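Local atomic coordinates of Rbam17540 (Bacillus amyloliquefaciens, PDB entry 2YOY), a protein that probably cleaves cellulose oxidatively as a copper-dependent lytic polysaccharide monooxygenase of the CBM33 type. Residues Gly86-Thr91 with Ile144-Asp149; His104-Lys109 with Phe123-Thr128; Thr95-Thr100 with Lys135-Leu140. One frame throughout, in Å; residues are numbered along the deposited sequence.

Interaction 1: residues Gly86-Thr91 with Ile144-Asp149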
ATOM      1  N   GLY A  86       7.391 -10.842  12.557  1.00 15.64           N
ATOM      2  CA  GLY A  86       6.575 -10.935  13.748  1.00  9.54           C
ATOM      3  C   GLY A  86       5.497  -9.901  13.782  1.00 12.71           C
ATOM      4  O   GLY A  86       5.186  -9.281  12.764  1.00 12.25           O
ATOM      5  N   PHE A  87       4.944  -9.660  14.963  1.00 10.80           N
ATOM      6  CA  PHE A  87       3.892  -8.682  15.103  1.00 12.04           C
ATOM      7  C   PHE A  87       4.388  -7.263  14.852  1.00 17.05           C
ATOM      8  O   PHE A  87       5.460  -6.857  15.308  1.00 16.04           O
ATOM      9  CB  PHE A  87       3.218  -8.746  16.460  1.00 16.53           C
ATOM     10  CG  PHE A  87       2.196  -9.854  16.589  1.00 17.82           C
ATOM     11  CD1 PHE A  87       1.029  -9.858  15.808  1.00 16.65           C
ATOM     12  CD2 PHE A  87       2.366 -10.853  17.540  1.00 28.79           C
ATOM     13  CE1 PHE A  87       0.065 -10.862  15.966  1.00 14.13           C
ATOM     14  CE2 PHE A  87       1.410 -11.852  17.692  1.00 21.51           C
ATOM     15  CZ  PHE A  87       0.266 -11.837  16.922  1.00 14.80           C
ATOM     16  N   ASN A  88       3.620  -6.531  14.060  1.00 11.68           N
ATOM     17  CA  ASN A  88       3.957  -5.153  13.719  1.00 11.22           C
ATOM     18  C   ASN A  88       2.694  -4.413  13.710  1.00 16.48           C
ATOM     19  O   ASN A  88       1.636  -5.048  13.531  1.00 12.03           O
ATOM     20  CB  ASN A  88       4.570  -5.122  12.311  1.00 11.08           C
ATOM     21  CG  ASN A  88       6.075  -5.293  12.349  1.00 18.28           C
ATOM     22  OD1 ASN A  88       6.849  -4.322  12.630  1.00 15.41           O
ATOM     23  ND2 ASN A  88       6.511  -6.539  12.137  1.00 11.61           N
ATOM     24  N   THR A  89       2.756  -3.085  13.884  1.00 11.88           N
ATOM     25  CA  THR A  89       1.543  -2.290  13.751  1.00 10.40           C
ATOM     26  C   THR A  89       1.531  -1.479  12.460  1.00  9.53           C
ATOM     27  O   THR A  89       2.567  -1.034  11.989  1.00  9.63           O
ATOM     28  CB  THR A  89       1.396  -1.328  14.915  1.00 13.99           C
ATOM     29  OG1 THR A  89       2.582  -0.528  14.968  1.00 18.79           O
ATOM     30  CG2 THR A  89       1.235  -2.106  16.212  1.00 22.43           C
ATOM     31  N   PHE A  90       0.327  -1.280  11.932  1.00  9.27           N
ATOM     32  CA  PHE A  90       0.109  -0.554  10.668  1.00 10.46           C
ATOM     33  C   PHE A  90      -0.932   0.501  10.985  1.00  9.30           C
ATOM     34  O   PHE A  90      -2.076   0.175  11.290  1.00 12.61           O
ATOM     35  CB  PHE A  90      -0.362  -1.514   9.552  1.00 11.48           C
ATOM     36  CG  PHE A  90       0.662  -2.508   9.210  1.00  6.29           C
ATOM     37  CD1 PHE A  90       0.871  -3.637  10.001  1.00 12.54           C
ATOM     38  CD2 PHE A  90       1.514  -2.308   8.095  1.00  8.22           C
ATOM     39  CE1 PHE A  90       1.888  -4.531   9.700  1.00 14.64           C
ATOM     40  CE2 PHE A  90       2.539  -3.218   7.807  1.00 10.44           C
ATOM     41  CZ  PHE A  90       2.722  -4.332   8.600  1.00 14.91           C
ATOM     42  N   THR A  91      -0.504   1.765  10.959  1.00 10.77           N
ATOM     43  CA  THR A  91      -1.367   2.898  11.271  1.00  9.61           C
ATOM     44  C   THR A  91      -1.686   3.733  10.050  1.00 11.97           C
ATOM     45  O   THR A  91      -0.774   4.206   9.357  1.00 10.16           O
ATOM     46  CB  THR A  91      -0.697   3.810  12.304  1.00 11.50           C
ATOM     47  OG1 THR A  91      -0.508   3.053  13.508  1.00 14.17           O
ATOM     48  CG2 THR A  91      -1.574   4.983  12.603  1.00 15.15           C
ATOM     49  N   ILE A 144      -0.683  -6.880  12.851  1.00  7.88           N
ATOM     50  CA  ILE A 144      -0.582  -7.879  11.825  1.00 10.50           C
ATOM     51  C   ILE A 144       0.740  -8.640  12.024  1.00 13.92           C
ATOM     52  O   ILE A 144       1.828  -8.040  12.249  1.00 11.37           O
ATOM     53  CB  ILE A 144      -0.612  -7.199  10.475  1.00  8.77           C
ATOM     54  CG1 ILE A 144      -1.914  -6.408  10.229  1.00 11.17           C
ATOM     55  CG2 ILE A 144      -0.424  -8.192   9.328  1.00  9.21           C
ATOM     56  CD1 ILE A 144      -3.186  -7.226  10.095  1.00  6.25           C
ATOM     57  N   PHE A 145       0.651  -9.961  11.878  1.00  9.46           N
ATOM     58  CA  PHE A 145       1.828 -10.791  11.981  1.00  6.73           C
ATOM     59  C   PHE A 145       2.551 -10.884  10.647  1.00 18.30           C
ATOM     60  O   PHE A 145       2.012 -11.355   9.687  1.00 13.17           O
ATOM     61  CB  PHE A 145       1.464 -12.171  12.534  1.00  5.06           C
ATOM     62  CG  PHE A 145       2.675 -12.943  13.001  1.00  5.00           C
ATOM     63  CD1 PHE A 145       3.169 -12.795  14.260  1.00  9.76           C
ATOM     64  CD2 PHE A 145       3.312 -13.814  12.123  1.00 12.67           C
ATOM     65  CE1 PHE A 145       4.301 -13.518  14.668  1.00 13.96           C
ATOM     66  CE2 PHE A 145       4.439 -14.566  12.530  1.00 15.40           C
ATOM     67  CZ  PHE A 145       4.898 -14.424  13.811  1.00 16.08           C
ATOM     68  N   VAL A 146       3.771 -10.369  10.561  1.00 15.98           N
ATOM     69  CA  VAL A 146       4.494 -10.413   9.309  1.00  6.68           C
ATOM     70  C   VAL A 146       5.314 -11.746   9.353  1.00 11.49           C
ATOM     71  O   VAL A 146       6.039 -11.989  10.321  1.00 13.28           O
ATOM     72  CB  VAL A 146       5.490  -9.248   9.220  1.00 10.61           C
ATOM     73  CG1 VAL A 146       6.461  -9.392   8.041  1.00 14.79           C
ATOM     74  CG2 VAL A 146       4.807  -7.868   9.288  1.00 13.57           C
ATOM     75  N   PRO A 147       5.235 -12.593   8.301  1.00 14.04           N
ATOM     76  CA  PRO A 147       5.923 -13.871   8.349  1.00 13.04           C
ATOM     77  C   PRO A 147       7.401 -13.754   8.745  1.00 19.17           C
ATOM     78  O   PRO A 147       8.077 -12.815   8.351  1.00 20.47           O
ATOM     79  CB  PRO A 147       5.757 -14.440   6.909  1.00 10.58           C
ATOM     80  CG  PRO A 147       4.574 -13.739   6.334  1.00 12.61           C
ATOM     81  CD  PRO A 147       4.426 -12.419   7.107  1.00 12.03           C
ATOM     82  N   THR A 148       7.887 -14.743   9.482  1.00 15.19           N
ATOM     83  CA  THR A 148       9.271 -14.781   9.977  1.00 18.94           C
ATOM     84  C   THR A 148      10.167 -15.755   9.170  1.00 15.88           C
ATOM     85  O   THR A 148      11.299 -16.032   9.596  1.00 19.97           O
ATOM     86  CB  THR A 148       9.328 -15.159  11.477  1.00 20.94           C
ATOM     87  OG1 THR A 148       8.723 -16.448  11.696  1.00 26.62           O
ATOM     88  CG2 THR A 148       8.620 -14.100  12.351  1.00 19.73           C
ATOM     89  N   ASP A 149       9.665 -16.253   8.034  1.00 15.10           N
ATOM     90  CA  ASP A 149      10.351 -17.258   7.190  1.00 16.74           C
ATOM     91  C   ASP A 149      10.999 -16.637   5.956  1.00 24.75           C
ATOM     92  O   ASP A 149      11.388 -17.350   5.034  1.00 17.05           O
ATOM     93  CB  ASP A 149       9.378 -18.370   6.732  1.00 16.13           C
ATOM     94  CG  ASP A 149       8.232 -17.835   5.910  1.00 29.81           C
ATOM     95  OD1 ASP A 149       8.096 -16.597   5.805  1.00 21.26           O
ATOM     96  OD2 ASP A 149       7.473 -18.641   5.357  1.00 23.95           O
TER

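Interaction 2: residues His104-Lys109 with Phe123-Thr128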
ATOM      1  N   HIS A 104      -7.246  -5.539   4.834  1.00  9.68           N
ATOM      2  CA  HIS A 104      -6.561  -6.814   4.537  1.00  8.45           C
ATOM      3  C   HIS A 104      -5.144  -6.572   4.060  1.00  7.11           C
ATOM      4  O   HIS A 104      -4.864  -5.620   3.311  1.00  8.48           O
ATOM      5  CB  HIS A 104      -7.404  -7.743   3.626  1.00 13.82           C
ATOM      6  CG  HIS A 104      -8.087  -7.065   2.473  1.00 10.54           C
ATOM      7  ND1 HIS A 104      -8.037  -7.580   1.196  1.00 12.27           N
ATOM      8  CD2 HIS A 104      -8.875  -5.956   2.400  1.00  7.20           C
ATOM      9  CE1 HIS A 104      -8.714  -6.791   0.376  1.00 10.69           C
ATOM     10  NE2 HIS A 104      -9.255  -5.818   1.090  1.00 14.45           N
ATOM     11  N   TYR A 105      -4.227  -7.404   4.553  1.00  6.57           N
ATOM     12  CA  TYR A 105      -2.788  -7.227   4.392  1.00  6.85           C
ATOM     13  C   TYR A 105      -2.164  -8.478   3.782  1.00  7.45           C
ATOM     14  O   TYR A 105      -2.512  -9.601   4.162  1.00  8.50           O
ATOM     15  CB  TYR A 105      -2.131  -6.968   5.763  1.00  8.36           C
ATOM     16  CG  TYR A 105      -2.507  -5.608   6.391  1.00  6.17           C
ATOM     17  CD1 TYR A 105      -3.630  -5.474   7.155  1.00  3.86           C
ATOM     18  CD2 TYR A 105      -1.732  -4.480   6.182  1.00 11.87           C
ATOM     19  CE1 TYR A 105      -3.985  -4.287   7.711  1.00  7.21           C
ATOM     20  CE2 TYR A 105      -2.094  -3.225   6.728  1.00 10.81           C
ATOM     21  CZ  TYR A 105      -3.244  -3.155   7.469  1.00 12.60           C
ATOM     22  OH  TYR A 105      -3.629  -2.004   8.081  1.00 10.47           O
ATOM     23  N   TYR A 106      -1.241  -8.249   2.851  1.00  5.70           N
ATOM     24  CA  TYR A 106      -0.575  -9.261   2.091  1.00 10.80           C
ATOM     25  C   TYR A 106       0.933  -8.966   2.145  1.00 13.39           C
ATOM     26  O   TYR A 106       1.341  -7.816   2.284  1.00 11.28           O
ATOM     27  CB  TYR A 106      -1.026  -9.214   0.648  1.00  9.43           C
ATOM     28  CG  TYR A 106      -2.531  -9.322   0.455  1.00  8.01           C
ATOM     29  CD1 TYR A 106      -3.381  -8.241   0.712  1.00  7.05           C
ATOM     30  CD2 TYR A 106      -3.124 -10.524   0.124  1.00 10.13           C
ATOM     31  CE1 TYR A 106      -4.756  -8.371   0.621  1.00  8.31           C
ATOM     32  CE2 TYR A 106      -4.488 -10.630  -0.018  1.00 11.33           C
ATOM     33  CZ  TYR A 106      -5.295  -9.563   0.235  1.00 14.11           C
ATOM     34  OH  TYR A 106      -6.645  -9.669   0.138  1.00 10.68           O
ATOM     35  N   ILE A 107       1.741  -9.981   1.938  1.00  9.09           N
ATOM     36  CA  ILE A 107       3.192  -9.809   1.786  1.00  6.81           C
ATOM     37  C   ILE A 107       3.608 -10.605   0.555  1.00  6.73           C
ATOM     38  O   ILE A 107       2.969 -11.579   0.200  1.00  6.03           O
ATOM     39  CB  ILE A 107       3.991 -10.262   3.016  1.00 10.96           C
ATOM     40  CG1 ILE A 107       5.418  -9.684   2.946  1.00 10.86           C
ATOM     41  CG2 ILE A 107       4.039 -11.784   3.089  1.00 12.42           C
ATOM     42  CD1 ILE A 107       6.145  -9.755   4.257  1.00 14.71           C
ATOM     43  N   THR A 108       4.678 -10.149  -0.056  1.00  8.57           N
ATOM     44  CA  THR A 108       5.296 -10.870  -1.161  1.00 10.48           C
ATOM     45  C   THR A 108       5.803 -12.221  -0.684  1.00 14.27           C
ATOM     46  O   THR A 108       6.275 -12.373   0.427  1.00  9.30           O
ATOM     47  CB  THR A 108       6.482 -10.100  -1.746  1.00  9.55           C
ATOM     48  OG1 THR A 108       7.230  -9.517  -0.683  1.00  8.84           O
ATOM     49  CG2 THR A 108       5.966  -9.004  -2.685  1.00 12.18           C
ATOM     50  N   LYS A 109       5.775 -13.183  -1.594  1.00 11.09           N
ATOM     51  CA  LYS A 109       6.232 -14.545  -1.311  1.00 12.18           C
ATOM     52  C   LYS A 109       7.733 -14.596  -1.276  1.00 12.88           C
ATOM     53  O   LYS A 109       8.417 -13.757  -1.875  1.00 11.54           O
ATOM     54  CB  LYS A 109       5.706 -15.507  -2.363  1.00 13.06           C
ATOM     55  CG  LYS A 109       4.190 -15.633  -2.367  1.00 11.30           C
ATOM     56  CD  LYS A 109       3.672 -16.449  -3.548  1.00 14.76           C
ATOM     57  CE  LYS A 109       2.183 -16.740  -3.363  1.00 16.67           C
ATOM     58  NZ  LYS A 109       1.573 -17.491  -4.508  1.00 17.53           N
ATOM     59  N   PHE A 123       1.735 -12.446  -4.007  1.00 12.82           N
ATOM     60  CA  PHE A 123       1.367 -12.002  -2.627  1.00  5.73           C
ATOM     61  C   PHE A 123       0.645 -13.094  -1.897  1.00 14.22           C
ATOM     62  O   PHE A 123      -0.136 -13.856  -2.486  1.00 19.93           O
ATOM     63  CB  PHE A 123       0.427 -10.832  -2.732  1.00  7.14           C
ATOM     64  CG  PHE A 123       1.112  -9.526  -3.022  1.00 12.45           C
ATOM     65  CD1 PHE A 123       1.750  -8.844  -1.987  1.00 11.30           C
ATOM     66  CD2 PHE A 123       1.121  -8.967  -4.302  1.00 21.19           C
ATOM     67  CE1 PHE A 123       2.412  -7.662  -2.218  1.00 11.70           C
ATOM     68  CE2 PHE A 123       1.767  -7.776  -4.538  1.00 21.55           C
ATOM     69  CZ  PHE A 123       2.443  -7.130  -3.503  1.00 18.26           C
ATOM     70  N   GLU A 124       0.816 -13.130  -0.590  1.00 12.12           N
ATOM     71  CA  GLU A 124      -0.020 -13.995   0.210  1.00 11.47           C
ATOM     72  C   GLU A 124      -0.622 -13.219   1.336  1.00  9.87           C
ATOM     73  O   GLU A 124       0.013 -12.341   1.831  1.00  7.80           O
ATOM     74  CB  GLU A 124       0.711 -15.219   0.722  1.00 20.36           C
ATOM     75  CG  GLU A 124       1.981 -14.988   1.469  1.00 28.10           C
ATOM     76  CD  GLU A 124       2.661 -16.322   1.787  1.00 30.66           C
ATOM     77  OE1 GLU A 124       1.971 -17.301   2.118  1.00 58.56           O
ATOM     78  OE2 GLU A 124       3.882 -16.379   1.679  1.00 25.61           O
ATOM     79  N   LEU A 125      -1.853 -13.566   1.668  1.00  6.56           N
ATOM     80  CA  LEU A 125      -2.596 -12.935   2.725  1.00  8.06           C
ATOM     81  C   LEU A 125      -1.934 -13.222   4.041  1.00  9.70           C
ATOM     82  O   LEU A 125      -1.530 -14.361   4.305  1.00  7.52           O
ATOM     83  CB  LEU A 125      -4.064 -13.453   2.671  1.00  9.92           C
ATOM     84  CG  LEU A 125      -4.996 -12.974   3.809  1.00 11.69           C
ATOM     85  CD1 LEU A 125      -5.388 -11.539   3.542  1.00 11.97           C
ATOM     86  CD2 LEU A 125      -6.252 -13.876   3.832  1.00 10.23           C
ATOM     87  N   ILE A 126      -1.763 -12.192   4.871  1.00  7.71           N
ATOM     88  CA  ILE A 126      -1.180 -12.372   6.203  1.00 11.46           C
ATOM     89  C   ILE A 126      -2.083 -11.927   7.323  1.00 15.91           C
ATOM     90  O   ILE A 126      -1.864 -12.348   8.458  1.00 12.08           O
ATOM     91  CB  ILE A 126       0.209 -11.668   6.376  1.00 12.35           C
ATOM     92  CG1 ILE A 126       0.131 -10.149   6.115  1.00 12.01           C
ATOM     93  CG2 ILE A 126       1.188 -12.366   5.469  1.00 11.61           C
ATOM     94  CD1 ILE A 126       1.395  -9.394   6.454  1.00  6.03           C
ATOM     95  N   GLY A 127      -3.108 -11.110   7.037  1.00  9.78           N
ATOM     96  CA  GLY A 127      -4.091 -10.823   8.057  1.00 11.59           C
ATOM     97  C   GLY A 127      -5.308 -10.041   7.543  1.00 12.97           C
ATOM     98  O   GLY A 127      -5.213  -9.310   6.595  1.00  6.81           O
ATOM     99  N   THR A 128      -6.436 -10.222   8.183  1.00  9.66           N
ATOM    100  CA  THR A 128      -7.648  -9.534   7.761  1.00 11.34           C
ATOM    101  C   THR A 128      -8.194  -8.880   9.047  1.00 15.38           C
ATOM    102  O   THR A 128      -8.205  -9.493  10.141  1.00 15.68           O
ATOM    103  CB  THR A 128      -8.665 -10.491   7.111  1.00 10.81           C
ATOM    104  OG1 THR A 128      -8.138 -11.131   5.896  1.00 13.30           O
ATOM    105  CG2 THR A 128      -9.956  -9.782   6.751  1.00 19.19           C
TER
HETATM  106  O   HOH W   1      -0.892 -15.824  -4.346  1.00 28.27           O

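Interaction 3: residues Thr95-Thr100 with Lys135-Leu140. With CU1 (copper (I) ion), chain C.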
ATOM      1  N   THR A  95      -7.565  11.378   5.507  1.00 15.44           N
ATOM      2  CA  THR A  95      -8.131  12.703   5.198  1.00 23.28           C
ATOM      3  C   THR A  95      -9.673  12.638   5.104  1.00 21.61           C
ATOM      4  O   THR A  95     -10.359  13.632   5.305  1.00 19.53           O
ATOM      5  CB  THR A  95      -7.551  13.264   3.906  1.00 21.04           C
ATOM      6  OG1 THR A  95      -7.926  12.422   2.810  1.00 18.62           O
ATOM      7  CG2 THR A  95      -6.041  13.343   4.011  1.00 21.01           C
ATOM      8  N   ALA A  96     -10.216  11.456   4.843  1.00 13.73           N
ATOM      9  CA  ALA A  96     -11.656  11.269   4.845  1.00 17.96           C
ATOM     10  C   ALA A  96     -11.947   9.839   5.270  1.00 13.57           C
ATOM     11  O   ALA A  96     -11.865   8.910   4.435  1.00 14.80           O
ATOM     12  CB  ALA A  96     -12.253  11.578   3.482  1.00 18.92           C
ATOM     13  N   PRO A  97     -12.227   9.635   6.577  1.00 14.57           N
ATOM     14  CA  PRO A  97     -12.350   8.258   7.163  1.00 13.75           C
ATOM     15  C   PRO A  97     -13.702   7.586   6.918  1.00 18.78           C
ATOM     16  O   PRO A  97     -14.530   7.492   7.828  1.00 22.44           O
ATOM     17  CB  PRO A  97     -12.161   8.510   8.651  1.00 18.13           C
ATOM     18  CG  PRO A  97     -12.718   9.887   8.850  1.00 21.99           C
ATOM     19  CD  PRO A  97     -12.356  10.673   7.620  1.00 23.01           C
ATOM     20  N   HIS A  98     -13.891   7.056   5.721  1.00 13.28           N
ATOM     21  CA  HIS A  98     -15.162   6.520   5.294  1.00 14.04           C
ATOM     22  C   HIS A  98     -15.560   5.289   6.089  1.00 19.55           C
ATOM     23  O   HIS A  98     -14.714   4.615   6.689  1.00 17.46           O
ATOM     24  CB  HIS A  98     -15.104   6.070   3.841  1.00 12.19           C
ATOM     25  CG  HIS A  98     -14.631   7.119   2.897  1.00 14.57           C
ATOM     26  ND1 HIS A  98     -15.316   8.298   2.696  1.00 16.59           N
ATOM     27  CD2 HIS A  98     -13.533   7.176   2.101  1.00 14.29           C
ATOM     28  CE1 HIS A  98     -14.671   9.033   1.807  1.00 22.70           C
ATOM     29  NE2 HIS A  98     -13.594   8.366   1.417  1.00 20.73           N
ATOM     30  N   ALA A  99     -16.862   4.994   6.049  1.00 15.01           N
ATOM     31  CA  ALA A  99     -17.409   3.764   6.576  1.00 10.60           C
ATOM     32  C   ALA A  99     -16.647   2.596   5.990  1.00 12.00           C
ATOM     33  O   ALA A  99     -16.425   2.564   4.783  1.00 13.22           O
ATOM     34  CB  ALA A  99     -18.882   3.637   6.211  1.00 19.89           C
ATOM     35  N   THR A 100     -16.277   1.640   6.836  1.00 15.89           N
ATOM     36  CA  THR A 100     -15.302   0.603   6.461  1.00 15.23           C
ATOM     37  C   THR A 100     -15.829  -0.791   6.685  1.00 12.40           C
ATOM     38  O   THR A 100     -16.386  -1.090   7.742  1.00 14.73           O
ATOM     39  CB  THR A 100     -13.999   0.819   7.268  1.00 10.63           C
ATOM     40  OG1 THR A 100     -13.473   2.112   6.952  1.00 10.72           O
ATOM     41  CG2 THR A 100     -12.955  -0.292   6.994  1.00  8.10           C
ATOM     42  N   LYS A 135     -17.009   4.220  10.820  1.00 19.71           N
ATOM     43  CA  LYS A 135     -15.927   4.979  10.195  1.00 21.22           C
ATOM     44  C   LYS A 135     -14.544   4.351  10.444  1.00 24.77           C
ATOM     45  O   LYS A 135     -14.313   3.701  11.466  1.00 14.09           O
ATOM     46  CB  LYS A 135     -15.947   6.438  10.669  1.00 21.88           C
ATOM     47  CG  LYS A 135     -17.150   7.189  10.104  1.00 35.54           C
ATOM     48  CD  LYS A 135     -17.119   8.674  10.417  1.00 48.95           C
ATOM     49  CE  LYS A 135     -18.492   9.298  10.208  1.00120.01           C
ATOM     50  NZ  LYS A 135     -19.183   8.813   8.975  1.00 32.36           N
ATOM     51  N   ALA A 136     -13.637   4.578   9.497  1.00 14.91           N
ATOM     52  CA  ALA A 136     -12.308   3.940   9.516  1.00 15.47           C
ATOM     53  C   ALA A 136     -11.503   4.296  10.740  1.00 18.19           C
ATOM     54  O   ALA A 136     -10.661   3.498  11.200  1.00 14.67           O
ATOM     55  CB  ALA A 136     -11.522   4.291   8.271  1.00 13.53           C
ATOM     56  N   ASP A 137     -11.724   5.499  11.246  1.00 20.63           N
ATOM     57  CA  ASP A 137     -10.927   5.975  12.369  1.00 25.74           C
ATOM     58  C   ASP A 137     -11.432   5.488  13.720  1.00 24.32           C
ATOM     59  O   ASP A 137     -10.845   5.836  14.740  1.00 22.61           O
ATOM     60  CB  ASP A 137     -10.741   7.506  12.328  1.00 29.65           C
ATOM     61  CG  ASP A 137     -12.049   8.277  12.314  1.00 37.05           C
ATOM     62  OD1 ASP A 137     -13.138   7.671  12.330  1.00 29.39           O
ATOM     63  OD2 ASP A 137     -11.970   9.516  12.275  1.00 42.25           O
ATOM     64  N   THR A 138     -12.443   4.624  13.749  1.00 20.93           N
ATOM     65  CA  THR A 138     -12.690   3.861  14.972  1.00 24.99           C
ATOM     66  C   THR A 138     -11.692   2.688  15.166  1.00 25.52           C
ATOM     67  O   THR A 138     -11.718   2.036  16.195  1.00 21.41           O
ATOM     68  CB  THR A 138     -14.133   3.339  15.098  1.00 33.04           C
ATOM     69  OG1 THR A 138     -14.367   2.312  14.128  1.00 24.18           O
ATOM     70  CG2 THR A 138     -15.135   4.462  14.941  1.00 29.74           C
ATOM     71  N   ASN A 139     -10.841   2.407  14.171  1.00 18.82           N
ATOM     72  CA  ASN A 139      -9.749   1.441  14.324  1.00 18.20           C
ATOM     73  C   ASN A 139      -8.554   1.884  13.469  1.00 13.58           C
ATOM     74  O   ASN A 139      -8.339   1.344  12.399  1.00 14.93           O
ATOM     75  CB  ASN A 139     -10.209   0.027  13.934  1.00 16.87           C
ATOM     76  CG  ASN A 139      -9.199  -1.036  14.296  1.00 15.62           C
ATOM     77  OD1 ASN A 139      -8.180  -0.741  14.948  1.00 23.26           O
ATOM     78  ND2 ASN A 139      -9.471  -2.265  13.920  1.00 18.90           N
ATOM     79  N   LEU A 140      -7.780   2.846  13.972  1.00 13.02           N
ATOM     80  CA  LEU A 140      -6.659   3.462  13.229  1.00 13.39           C
ATOM     81  C   LEU A 140      -5.471   2.555  12.938  1.00 16.81           C
ATOM     82  O   LEU A 140      -4.834   2.667  11.868  1.00 12.49           O
ATOM     83  CB  LEU A 140      -6.124   4.676  13.996  1.00 18.44           C
ATOM     84  CG  LEU A 140      -7.046   5.892  13.962  1.00 23.34           C
ATOM     85  CD1 LEU A 140      -6.655   6.849  15.081  1.00 21.02           C
ATOM     86  CD2 LEU A 140      -7.024   6.589  12.613  1.00 23.22           C
TER
HETATM   87 CU   CU1 C 300     -12.049   9.010   0.395  1.00 14.56          CU

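Interaction 1: residues Gly86-Thr91 with Ile144-Asp149
Strands 86-91 and 144-146 run antiparallel, their local axes 129° apart, and pair through Gly-86 with Val-146, Phe-87 with Phe-145 and Asn-88 with Ile-144. They are the central strand and one outer strand of the three-stranded sheet in the beta-sandwich core of this monooxygenase. Gly-86 and Val-146 exchange two bonds: Gly-86 N lies in the carbonyl plane of Val-146 O, on a lone pair, whereas Val-146 N reaches Gly-86 O (2.8 Å) from above that carbonyl's plane. Gly-86 O is gripped a second time by its own strand, since Asn-88 ND2 bends back to it over 3.1 Å, and the same amide also bonds to Arg-84 O. Those bonds fix the carboxamide beside Val-146, whose CG2 comes within 3.6 Å of Asn-88 ND2. With Asn-88 and Val-146 on the core-facing side are Ile-144 and Phe-90; Ile-144 CB packs on Phe-90 CE1 (3.7 Å), while Val-146 CG2 sits at the edge of the Phe-90 ring, near its plane. Ile-156, from the facing sheet, touches both Phe-90 and Val-146. Phe-87 and Phe-145 occupy the more exposed face in a T-shaped stack, planes at 85° and centroids 5.1 Å apart. Phe-145 CG stands anti to its backbone N (chi1 -165°), which swings the ring across toward the neighbouring strand and sets CD1 over the centre of the Phe-87 ring. One face of Phe-145 meanwhile lies against the glycine in a CH-pi contact, Gly-86 CA standing 3.9 Å from the Phe-145 centroid.

Interaction 2: residues His104-Lys109 with Phe123-Thr128
Between antiparallel strands 104-108 and 123-128 the register slips by one residue at a classic beta bulge, where Ile-126 and Gly-127 both face Tyr-105. Tyr-105 O takes a nearly straight bond from Ile-126 N (2.8 Å, 176° at the hydrogen) and a weak one from Gly-127 N. Beyond the bulge, Ile-107 and Glu-124 exchange a regular pair of bonds, each donor in the plane of the carbonyl it meets. Packing is tight at two places: Ile-126 CG1 lies over Tyr-105 O at 3.3 Å while Ile-126 CG2 meets Ile-107 CG2, and on the other face buried Tyr-106 sets CD2 3.6 Å from Leu-125 CA and CB against Phe-123 CD1. Separately, at the end of the pair, Thr-108 CG2 makes an off-centre CH-pi contact with the Phe-123 ring. Leu-125 CD1 lies over one face of the Tyr-106 ring in a CH-pi contact, 4.1 Å from its centroid. The far end of that side chain is held through Tyr-106 OH, which shares a hydrogen bond of 2.7 Å with His-104 ND1 in the planes of both rings; His-104 NE2 is held in turn by Asp-161. The loose, solvent side comprises Leu-125, Thr-128 and the Lys-109/Glu-124 end, where the extended Lys-109 chain crosses Glu-124 without a salt bridge. Lys-109 NZ bonds to Asp-121 O and to water 1, which donates to Phe-123 O, while Glu-124 OE2 pairs with Arg-150. Strand 154-162 lies along the other edge of 100-108, and Ile-144 and Val-146 pack on from the facing sheet.

Interaction 3: residues Thr95-Thr100 with Lys135-Leu140
The His-98 imidazole carries Ala-96 O over one face, 3.3 Å above the ring plane and offset toward its rim, and presents NE2 to the copper ion at 2.0 Å. The pyrrolidine of Pro-97 turns the other way, against Asp-137: its CG comes within 3.5 Å of Asp-137 OD2, the two side chains crossing obliquely. Pro-97 is the centre of an inverse gamma turn, so His-98 and Pro-97 project in different directions from one short bend. The polar link across the contact is one backbone donor. Ala-136 N, in a short 3-10 segment, makes weak bonds to His-98 O (3.0 Å) and Pro-97 O (3.5 Å). The stronger bond to His-98 O comes from Thr-100 OG1 at 2.8 Å, and the same hydroxyl packs against Ala-136 CB (3.2 Å) and meets Trp-160 NE1. The Lys-135 chain lies over Pro-97 O through CB and CG. Copper ligation is completed by His-1, whose terminal amine takes part, as in the histidine brace of this enzyme family. The loop 135-140 thus lies in the second shell of the Cu(I) site, contacting the backbone around the ligand His-98 and not the metal.

Overall arrangement
Along the chain the segments come in the order 86-91, 95-100, 104-109, 123-128, 135-140 and 144-149, so interaction 1 encloses interaction 3, which encloses interaction 2. Interactions 1 and 2 are neighbours, their centres 10 Å apart, and belong to the two facing sheets of the sandwich: Ile-144 CD1 meets Tyr-105 CD1 at 3.5 Å, and Ile-144 CG2 meets Ile-126 CD1 at 3.6 Å. Interaction 3 lies about 21 Å from the centre of each, in the loops that link strand 86-94 to 100-108 and 123-130 to 141-146. The same four strands therefore build the core at one end and carry at the other the loop with copper ligand His-98 and the 135-140 loop packed against it.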